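Local coordinates for protein lipase (Penicillium expansum, PDB 3G7N) that catalyses the hydrolysis of triacylglycerols such as tributyrin, releasing free fatty acids, as a secreted alkaline lipase of the alpha/beta hydrolase superfamily, at residues Ser85-Pro90 and Leu145-Pro150; Val93-Gly98 and Gln167-Phe172; Ala161-Asn166 and Phe201-Thr206. All blocks are in the same frame, centred on the assembly; numbering follows the deposited sequence.

Contact 1: Ser85-Pro90 and Leu145-Pro150; sequences SGVTFP and LAQNFP
Gln-147, in the last turn of helix 133-148, brings its aliphatic carbons against Gly-86 and Val-87 of the loop that follows strand 79-80. Gln-147 CB lies 3.5 Å from Gly-86 O. Gln-147 CG, set anti to its own carbonyl carbon (chi1 -72°), comes within 3.9 Å of Val-87 CG1, and the two side chains cross at about a right angle. That methyl of Val-87 also sits over the centre of the Phe-89 ring. The amide end reaches the backbone of Thr-88: Gln-147 NE2 as modelled is 2.9 Å from Thr-88 N, which suggests that the amide is turned over.

Asn-148 supplies the polar half. Asn-148 ND2 donates to Ser-85 O over 3.0 Å with an N-H...O angle of 168°. The same ND2 bonds Ala-144 O, one turn back in the helix. Asn-148 OD1 accepts from a water, at 2.8 Å, which also donates to Ser-85 OG; that hydroxyl in turn pairs with Asp-108 of helix 97-120. Gly-86 CA is 3.5 Å from Asn-148 OD1, and a CB on this residue would clash with the same oxygen. That crowding and a phi of 81° both favour glycine here, with the asparagine as placed.

With Phe-149 the chain leaves helical angles; Asn-148 CB lies over one face of its ring, offset toward the rim, and the ring packs on Val-114 and Ile-118. At this surface position one asparagine amide and a bridging water hold the loop to the helix end, alongside the packing of the Gln-147 carbons; Ser-85 O is less surely placed, so the direct bond carries some doubt.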
loop_
_atom_site.group_PDB
_atom_site.type_symbol
_atom_site.label_atom_id
_atom_site.label_comp_id
_atom_site.label_asym_id
_atom_site.label_seq_id
_atom_site.Cartn_x
_atom_site.Cartn_y
_atom_site.Cartn_z
ATOM N N SER A 85 14.628 -10.896 -4.257
ATOM C CA SER A 85 15.962 -10.395 -4.560
ATOM C C SER A 85 16.242 -9.083 -3.843
ATOM O O SER A 85 15.390 -8.177 -3.797
ATOM C CB SER A 85 16.163 -10.267 -6.066
ATOM O OG SER A 85 15.334 -9.252 -6.617
ATOM N N GLY A 86 17.437 -8.979 -3.272
ATOM C CA GLY A 86 17.898 -7.762 -2.635
ATOM C C GLY A 86 17.354 -7.586 -1.236
ATOM O O GLY A 86 17.664 -6.608 -0.572
ATOM N N VAL A 87 16.523 -8.534 -0.795
ATOM C CA VAL A 87 15.958 -8.487 0.550
ATOM C C VAL A 87 16.534 -9.612 1.407
ATOM O O VAL A 87 16.579 -10.761 0.969
ATOM C CB VAL A 87 14.411 -8.639 0.534
ATOM C CG1 VAL A 87 13.852 -8.556 1.942
ATOM C CG2 VAL A 87 13.788 -7.589 -0.387
ATOM N N THR A 88 16.980 -9.270 2.610
ATOM C CA THR A 88 17.439 -10.287 3.558
ATOM C C THR A 88 16.453 -10.379 4.727
ATOM O O THR A 88 16.468 -9.563 5.637
ATOM C CB THR A 88 18.859 -9.986 4.066
ATOM O OG1 THR A 88 19.755 -9.889 2.947
ATOM C CG2 THR A 88 19.340 -11.114 4.980
ATOM N N PHE A 89 15.618 -11.415 4.698
ATOM C CA PHE A 89 14.594 -11.601 5.737
ATOM C C PHE A 89 15.185 -12.364 6.917
ATOM O O PHE A 89 15.714 -13.467 6.716
ATOM C CB PHE A 89 13.414 -12.414 5.194
ATOM C CG PHE A 89 12.554 -11.668 4.202
ATOM C CD1 PHE A 89 11.607 -10.752 4.635
ATOM C CD2 PHE A 89 12.624 -11.972 2.855
ATOM C CE1 PHE A 89 10.750 -10.133 3.722
ATOM C CE2 PHE A 89 11.748 -11.381 1.939
ATOM C CZ PHE A 89 10.764 -10.524 2.400
ATOM N N PRO A 90 14.887 -11.916 8.146
ATOM C CA PRO A 90 15.194 -12.788 9.282
ATOM C C PRO A 90 14.460 -14.111 9.186
ATOM O O PRO A 90 13.338 -14.178 8.657
ATOM C CB PRO A 90 14.705 -11.991 10.483
ATOM C CG PRO A 90 14.876 -10.546 10.049
ATOM C CD PRO A 90 14.564 -10.543 8.572
ATOM N N LEU A 145 11.544 -2.093 -1.438
ATOM C CA LEU A 145 12.224 -0.856 -1.812
ATOM C C LEU A 145 13.260 -0.434 -0.770
ATOM O O LEU A 145 14.353 0.032 -1.122
ATOM C CB LEU A 145 11.198 0.263 -2.075
ATOM C CG LEU A 145 10.251 0.043 -3.253
ATOM C CD1 LEU A 145 9.151 1.101 -3.209
ATOM C CD2 LEU A 145 11.005 0.088 -4.596
ATOM N N ALA A 146 12.907 -0.503 0.509
ATOM C CA ALA A 146 13.847 -0.112 1.566
ATOM C C ALA A 146 15.109 -0.951 1.497
ATOM O O ALA A 146 16.222 -0.420 1.683
ATOM C CB ALA A 146 13.196 -0.266 2.937
ATOM N N GLN A 147 14.955 -2.240 1.236
ATOM C CA GLN A 147 16.088 -3.162 1.246
ATOM C C GLN A 147 16.925 -3.017 -0.023
ATOM O O GLN A 147 18.168 -3.111 0.026
ATOM C CB GLN A 147 15.588 -4.594 1.378
ATOM C CG GLN A 147 15.059 -4.923 2.759
ATOM C CD GLN A 147 16.159 -5.359 3.696
ATOM O OE1 GLN A 147 16.358 -4.758 4.756
ATOM N NE2 GLN A 147 16.812 -6.442 3.355
ATOM N N ASN A 148 16.280 -2.791 -1.166
ATOM C CA ASN A 148 17.015 -2.645 -2.420
ATOM C C ASN A 148 17.627 -1.270 -2.621
ATOM O O ASN A 148 18.659 -1.142 -3.293
ATOM C CB ASN A 148 16.134 -2.997 -3.614
ATOM C CG ASN A 148 16.088 -4.496 -3.879
ATOM O OD1 ASN A 148 16.967 -5.037 -4.554
ATOM N ND2 ASN A 148 15.115 -5.194 -3.281
ATOM N N PHE A 149 17.042 -0.245 -2.009
ATOM C CA PHE A 149 17.458 1.141 -2.223
ATOM C C PHE A 149 17.626 1.867 -0.881
ATOM O O PHE A 149 16.946 2.848 -0.600
ATOM C CB PHE A 149 16.461 1.869 -3.145
ATOM C CG PHE A 149 16.210 1.154 -4.439
ATOM C CD1 PHE A 149 17.207 1.067 -5.404
ATOM C CD2 PHE A 149 14.973 0.590 -4.717
ATOM C CE1 PHE A 149 16.998 0.399 -6.575
ATOM C CE2 PHE A 149 14.760 -0.087 -5.893
ATOM C CZ PHE A 149 15.758 -0.150 -6.848
ATOM N N PRO A 150 18.626 1.431 -0.081
ATOM C CA PRO A 150 18.756 1.937 1.282
ATOM C C PRO A 150 19.243 3.392 1.394
ATOM O O PRO A 150 19.027 4.035 2.423
ATOM C CB PRO A 150 19.779 0.987 1.915
ATOM C CG PRO A 150 20.557 0.441 0.770
ATOM C CD PRO A 150 19.553 0.316 -0.347
HETATM O O HOH W 1 17.032 -6.998 -6.499
#

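Contact 2: Val93-Gly98 and Gln167-Phe172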
loop_
_atom_site.group_PDB
_atom_site.type_symbol
_atom_site.label_atom_id
_atom_site.label_comp_id
_atom_site.label_asym_id
_atom_site.label_seq_id
_atom_site.Cartn_x
_atom_site.Cartn_y
_atom_site.Cartn_z
ATOM N N VAL A 93 10.569 -14.614 9.925
ATOM C CA VAL A 93 9.564 -13.820 9.203
ATOM C C VAL A 93 8.729 -14.744 8.346
ATOM O O VAL A 93 9.247 -15.555 7.586
ATOM C CB VAL A 93 10.242 -12.759 8.297
ATOM C CG1 VAL A 93 9.242 -12.191 7.271
ATOM C CG2 VAL A 93 10.769 -11.641 9.136
ATOM N N LYS A 94 7.410 -14.605 8.462
ATOM C CA LYS A 94 6.508 -15.343 7.588
ATOM C C LYS A 94 5.460 -14.384 7.030
ATOM O O LYS A 94 4.952 -13.543 7.763
ATOM C CB LYS A 94 5.791 -16.458 8.361
ATOM C CG LYS A 94 6.718 -17.507 8.991
ATOM C CD LYS A 94 7.391 -18.342 7.927
ATOM C CE LYS A 94 8.322 -19.380 8.546
ATOM N NZ LYS A 94 7.565 -20.408 9.313
ATOM N N ILE A 95 5.098 -14.602 5.772
ATOM C CA ILE A 95 4.109 -13.761 5.083
ATOM C C ILE A 95 3.120 -14.694 4.404
ATOM O O ILE A 95 3.468 -15.800 3.984
ATOM C CB ILE A 95 4.806 -12.876 3.999
ATOM C CG1 ILE A 95 5.861 -11.965 4.639
ATOM C CG2 ILE A 95 3.785 -12.066 3.216
ATOM C CD1 ILE A 95 6.684 -11.163 3.611
ATOM N N MET A 96 1.873 -14.250 4.275
ATOM C CA MET A 96 0.898 -15.083 3.628
ATOM C C MET A 96 1.211 -15.278 2.146
ATOM O O MET A 96 1.596 -14.329 1.442
ATOM C CB MET A 96 -0.511 -14.508 3.836
ATOM C CG MET A 96 -0.721 -13.093 3.304
ATOM S SD MET A 96 -2.327 -12.387 3.774
ATOM C CE MET A 96 -3.368 -13.152 2.549
ATOM N N ARG A 97 0.988 -16.489 1.638
ATOM C CA ARG A 97 1.298 -16.793 0.255
ATOM C C ARG A 97 0.472 -15.922 -0.688
ATOM O O ARG A 97 0.919 -15.563 -1.776
ATOM C CB ARG A 97 1.070 -18.280 -0.040
ATOM C CG ARG A 97 1.491 -18.668 -1.443
ATOM C CD ARG A 97 1.211 -20.136 -1.758
ATOM N NE ARG A 97 2.076 -21.036 -1.009
ATOM C CZ ARG A 97 1.635 -21.923 -0.123
ATOM N NH1 ARG A 97 0.338 -22.001 0.159
ATOM N NH2 ARG A 97 2.486 -22.747 0.472
ATOM N N GLY A 98 -0.773 -15.640 -0.312
ATOM C CA GLY A 98 -1.654 -14.842 -1.158
ATOM C C GLY A 98 -1.201 -13.423 -1.432
ATOM O O GLY A 98 -1.756 -12.771 -2.319
ATOM N N GLN A 167 4.259 -11.700 13.671
ATOM C CA GLN A 167 4.871 -10.604 14.408
ATOM C C GLN A 167 6.293 -10.311 13.935
ATOM O O GLN A 167 6.706 -9.158 13.881
ATOM C CB GLN A 167 4.872 -10.878 15.912
ATOM C CG GLN A 167 5.348 -9.686 16.748
ATOM C CD GLN A 167 4.363 -8.537 16.751
ATOM O OE1 GLN A 167 3.197 -8.707 17.111
ATOM N NE2 GLN A 167 4.801 -7.377 16.275
ATOM N N ALA A 168 7.024 -11.347 13.553
ATOM C CA ALA A 168 8.393 -11.137 13.074
ATOM C C ALA A 168 8.374 -10.324 11.766
ATOM O O ALA A 168 9.188 -9.422 11.574
ATOM C CB ALA A 168 9.113 -12.467 12.885
ATOM N N TRP A 169 7.371 -10.576 10.926
ATOM C CA TRP A 169 7.178 -9.784 9.708
ATOM C C TRP A 169 6.923 -8.324 10.051
ATOM O O TRP A 169 7.596 -7.424 9.535
ATOM C CB TRP A 169 5.998 -10.336 8.900
ATOM C CG TRP A 169 5.348 -9.296 8.038
ATOM C CD1 TRP A 169 4.146 -8.695 8.256
ATOM C CD2 TRP A 169 5.932 -8.648 6.904
ATOM N NE1 TRP A 169 3.926 -7.726 7.304
ATOM C CE2 TRP A 169 4.997 -7.695 6.448
ATOM C CE3 TRP A 169 7.134 -8.805 6.211
ATOM C CZ2 TRP A 169 5.264 -6.848 5.364
ATOM C CZ3 TRP A 169 7.410 -7.943 5.159
ATOM C CH2 TRP A 169 6.455 -7.012 4.715
ATOM N N ALA A 170 6.000 -8.078 10.977
ATOM C CA ALA A 170 5.662 -6.709 11.317
ATOM C C ALA A 170 6.875 -5.971 11.883
ATOM O O ALA A 170 7.114 -4.794 11.598
ATOM C CB ALA A 170 4.478 -6.666 12.277
ATOM N N ASP A 171 7.653 -6.695 12.685
ATOM C CA ASP A 171 8.852 -6.122 13.297
ATOM C C ASP A 171 9.891 -5.779 12.237
ATOM O O ASP A 171 10.558 -4.749 12.322
ATOM C CB ASP A 171 9.459 -7.087 14.323
ATOM C CG ASP A 171 8.582 -7.270 15.552
ATOM O OD1 ASP A 171 7.726 -6.403 15.816
ATOM O OD2 ASP A 171 8.847 -8.212 16.332
ATOM N N PHE A 172 10.010 -6.648 11.244
ATOM C CA PHE A 172 10.903 -6.396 10.126
ATOM C C PHE A 172 10.457 -5.185 9.308
ATOM O O PHE A 172 11.271 -4.342 8.933
ATOM C CB PHE A 172 11.036 -7.632 9.247
ATOM C CG PHE A 172 12.096 -7.518 8.201
ATOM C CD1 PHE A 172 13.425 -7.300 8.565
ATOM C CD2 PHE A 172 11.788 -7.654 6.859
ATOM C CE1 PHE A 172 14.412 -7.191 7.600
ATOM C CE2 PHE A 172 12.776 -7.547 5.893
ATOM C CZ PHE A 172 14.098 -7.410 6.284
#
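Ile-95 and Trp-169 form the tight part of this contact. Ile-95 CG1, anti to its own carbonyl carbon (chi1 -60°), stands over one face of the indole, 3.6 Å above the plane and offset toward the rim. Beyond it, Ile-95 CD1 meets Trp-169 CE3 at 3.5 Å, obliquely to the ring. Val-93 comes to the same indole differently, its CG1 at the edge and near the ring plane. The other methyl, Val-93 CG2, lies 3.7 Å from Ala-168 O and 4.0 Å from Phe-172 CB, so one valine spans a full turn of the helix. Ala-168 CB completes the fit by resting 3.9 Å from Val-93 CA. No hydrogen bond joins the two segments directly; Lys-94 O merely packs on Trp-169 CB, at 3.6 Å.

Helix 167-175 is the connection between the parallel, adjacent strands 154-159 and 179-185, a beta-alpha-beta crossover of the alpha/beta hydrolase fold, and the contact joins its first turns to the chain leading into helix 97-120. Asn-166, the N-cap of the crossover helix, binds both Trp-169 N and Lys-94 N through OD1, tying together the backbones that the apolar groups press against. Ile-140 and Val-143 of helix 133-148 pack on the tryptophan as well.

The outer side is looser and polar. Lys-94 starts away from the helix and packs on Leu-79 and Thr-81. On the solvent side of the helix, Gln-167 NE2 donates to Asp-171 OD1 at 3.1 Å with an N-H...O angle of 159°, approaching from above the carboxylate plane, 50° out of it.

Contact 3: Ala161-Asn166 and Phe201-Thr206; sequences AFPIGN and FKHYGT
Pro-163 packs against one face of the imidazole of His-203. Pro-163 CB stands 3.6 Å from the centroid of the His-203 ring and 11° off the normal, a CH-pi contact over the middle of the face. His-203 CG is anti to its own carbonyl carbon (chi1 -75°), which carries the ring toward the proline, and a chi2 of -68° sets its plane. At the rim, near the ring plane, Ala-161 O lies 3.4 Å from His-203 CE1, while NE2 pairs with Pro-191 O. An alanine in place of His-203 would probably leave Pro-163 CB and CD without the imidazole they rest on, opening a gap there, and Pro-191 O without this donor.

Phe-201 approaches the same proline from another direction, the two side chains crossing at about a right angle: Phe-201 CB is 3.8 Å from Pro-163 CG. Its ring turns an edge to Pro-163 O, which lies 3.7 Å from Phe-201 CD2 near the ring plane. This buried oxygen has no hydrogen-bond partner in the model.

Beside these groups the backbones are joined. Lys-202 N donates to Gly-165 O at 2.8 Å, and Phe-201 CA adds a C-H...O contact of 3.3 Å to that same Gly-165 O. A water accepts from Ile-164 N and donates to Lys-202 O, bridging a pair too far apart to bond directly.

Phe-162 points away from the 201-206 segment, with its side chain about 5 Å from that of the nucleophile Ser-132. The 161-166 loop runs between strand 154-159 and helix 167-175, with Ile-164 packed on helix 133-148 and on strand 95-96; the partner segment ends at the first residue of strand 206-210.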
loop_
_atom_site.group_PDB
_atom_site.type_symbol
_atom_site.label_atom_id
_atom_site.label_comp_id
_atom_site.label_asym_id
_atom_site.label_seq_id
_atom_site.Cartn_x
_atom_site.Cartn_y
_atom_site.Cartn_z
ATOM N N ALA A 161 -5.959 -1.798 3.926
ATOM C CA ALA A 161 -5.222 -3.053 3.788
ATOM C C ALA A 161 -5.420 -3.997 4.949
ATOM O O ALA A 161 -5.447 -3.589 6.102
ATOM C CB ALA A 161 -3.743 -2.789 3.604
ATOM N N PHE A 162 -5.459 -5.287 4.634
ATOM C CA PHE A 162 -5.364 -6.337 5.639
ATOM C C PHE A 162 -3.891 -6.601 5.993
ATOM O O PHE A 162 -2.999 -6.307 5.199
ATOM C CB PHE A 162 -6.052 -7.616 5.134
ATOM C CG PHE A 162 -5.605 -8.060 3.773
ATOM C CD1 PHE A 162 -4.541 -8.942 3.638
ATOM C CD2 PHE A 162 -6.251 -7.630 2.630
ATOM C CE1 PHE A 162 -4.165 -9.416 2.385
ATOM C CE2 PHE A 162 -5.862 -8.085 1.373
ATOM C CZ PHE A 162 -4.857 -9.032 1.259
ATOM N N PRO A 163 -3.621 -7.129 7.204
ATOM C CA PRO A 163 -2.248 -7.458 7.583
ATOM C C PRO A 163 -1.813 -8.748 6.892
ATOM O O PRO A 163 -2.668 -9.528 6.463
ATOM C CB PRO A 163 -2.349 -7.668 9.095
ATOM C CG PRO A 163 -3.754 -8.287 9.258
ATOM C CD PRO A 163 -4.603 -7.540 8.226
ATOM N N ILE A 164 -0.502 -8.929 6.691
ATOM C CA ILE A 164 -0.050 -9.985 5.790
ATOM C C ILE A 164 0.928 -10.989 6.369
ATOM O O ILE A 164 1.420 -11.845 5.637
ATOM C CB ILE A 164 0.529 -9.444 4.462
ATOM C CG1 ILE A 164 1.839 -8.680 4.676
ATOM C CG2 ILE A 164 -0.480 -8.493 3.786
ATOM C CD1 ILE A 164 2.617 -8.456 3.369
ATOM N N GLY A 165 1.272 -10.853 7.641
ATOM C CA GLY A 165 2.283 -11.770 8.182
ATOM C C GLY A 165 2.255 -11.845 9.680
ATOM O O GLY A 165 1.423 -11.229 10.358
ATOM N N ASN A 166 3.290 -12.504 10.207
ATOM C CA ASN A 166 3.390 -12.734 11.643
ATOM C C ASN A 166 4.085 -11.591 12.354
ATOM O O ASN A 166 4.399 -10.569 11.742
ATOM C CB ASN A 166 4.056 -14.078 11.945
ATOM C CG ASN A 166 5.504 -14.157 11.451
ATOM O OD1 ASN A 166 6.062 -13.202 10.900
ATOM N ND2 ASN A 166 6.131 -15.309 11.683
ATOM N N PHE A 201 -2.387 -12.467 12.532
ATOM C CA PHE A 201 -1.521 -11.636 11.677
ATOM C C PHE A 201 -1.382 -10.226 12.253
ATOM O O PHE A 201 -2.295 -9.709 12.891
ATOM C CB PHE A 201 -2.088 -11.536 10.254
ATOM C CG PHE A 201 -2.026 -12.810 9.453
ATOM C CD1 PHE A 201 -1.608 -14.021 10.012
ATOM C CD2 PHE A 201 -2.425 -12.802 8.123
ATOM C CE1 PHE A 201 -1.591 -15.193 9.237
ATOM C CE2 PHE A 201 -2.372 -13.936 7.350
ATOM C CZ PHE A 201 -2.073 -15.159 7.932
ATOM N N LYS A 202 -0.278 -9.563 11.891
ATOM C CA LYS A 202 0.137 -8.320 12.527
ATOM C C LYS A 202 0.405 -7.241 11.496
ATOM O O LYS A 202 1.106 -7.481 10.495
ATOM C CB LYS A 202 1.386 -8.548 13.390
ATOM C CG LYS A 202 1.206 -9.629 14.471
ATOM C CD LYS A 202 0.148 -9.225 15.487
ATOM C CE LYS A 202 0.050 -10.231 16.636
ATOM N NZ LYS A 202 -1.042 -9.843 17.584
ATOM N N HIS A 203 -0.123 -6.062 11.797
ATOM C CA HIS A 203 0.161 -4.840 11.050
ATOM C C HIS A 203 1.482 -4.222 11.497
ATOM O O HIS A 203 1.928 -4.432 12.640
ATOM C CB HIS A 203 -0.940 -3.807 11.282
ATOM C CG HIS A 203 -2.212 -4.100 10.558
ATOM N ND1 HIS A 203 -2.315 -4.042 9.183
ATOM C CD2 HIS A 203 -3.461 -4.312 11.029
ATOM C CE1 HIS A 203 -3.580 -4.211 8.842
ATOM N NE2 HIS A 203 -4.298 -4.361 9.942
ATOM N N TYR A 204 2.028 -3.357 10.645
ATOM C CA TYR A 204 3.033 -2.382 11.087
ATOM C C TYR A 204 2.708 -1.026 10.477
ATOM O O TYR A 204 1.779 -0.894 9.678
ATOM C CB TYR A 204 4.457 -2.849 10.724
ATOM C CG TYR A 204 4.831 -2.738 9.246
ATOM C CD1 TYR A 204 5.729 -1.758 8.821
ATOM C CD2 TYR A 204 4.417 -3.686 8.319
ATOM C CE1 TYR A 204 6.094 -1.657 7.485
ATOM C CE2 TYR A 204 4.807 -3.612 6.989
ATOM C CZ TYR A 204 5.674 -2.616 6.594
ATOM O OH TYR A 204 6.068 -2.486 5.286
ATOM N N GLY A 205 3.456 -0.007 10.871
ATOM C CA GLY A 205 3.338 1.316 10.282
ATOM C C GLY A 205 2.596 2.269 11.191
ATOM O O GLY A 205 2.439 2.015 12.398
ATOM N N THR A 206 2.170 3.384 10.633
ATOM C CA THR A 206 1.333 4.347 11.343
ATOM C C THR A 206 -0.040 4.356 10.678
ATOM O O THR A 206 -0.143 4.556 9.471
ATOM C CB THR A 206 1.927 5.766 11.258
ATOM O OG1 THR A 206 3.236 5.761 11.846
ATOM C CG2 THR A 206 1.054 6.772 11.982
HETATM O O HOH W 2 1.231 -6.775 7.806
#

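Overall arrangement
The three contacts run from surface to core. Contact 1 is the outlying one, its centre about 17 Å from the centre of the chain, and combines an asparagine amide, a bridging water and the packing of glutamine carbons. Contact 2 is partly buried and apolar across its segments, whereas contact 3, its centre about 11 Å from the centre of the chain, is buried and combines ring packing with backbone bonding. Contacts 1 and 2 meet at Phe-172, whose CE2 is 3.6 Å from Phe-89 CD1. Contacts 2 and 3 share the approach to helix 167-175 and are joined by polar bonds, probably including Met-96 N to Ile-164 O at 2.8 Å. Contacts 1 and 3 do not touch.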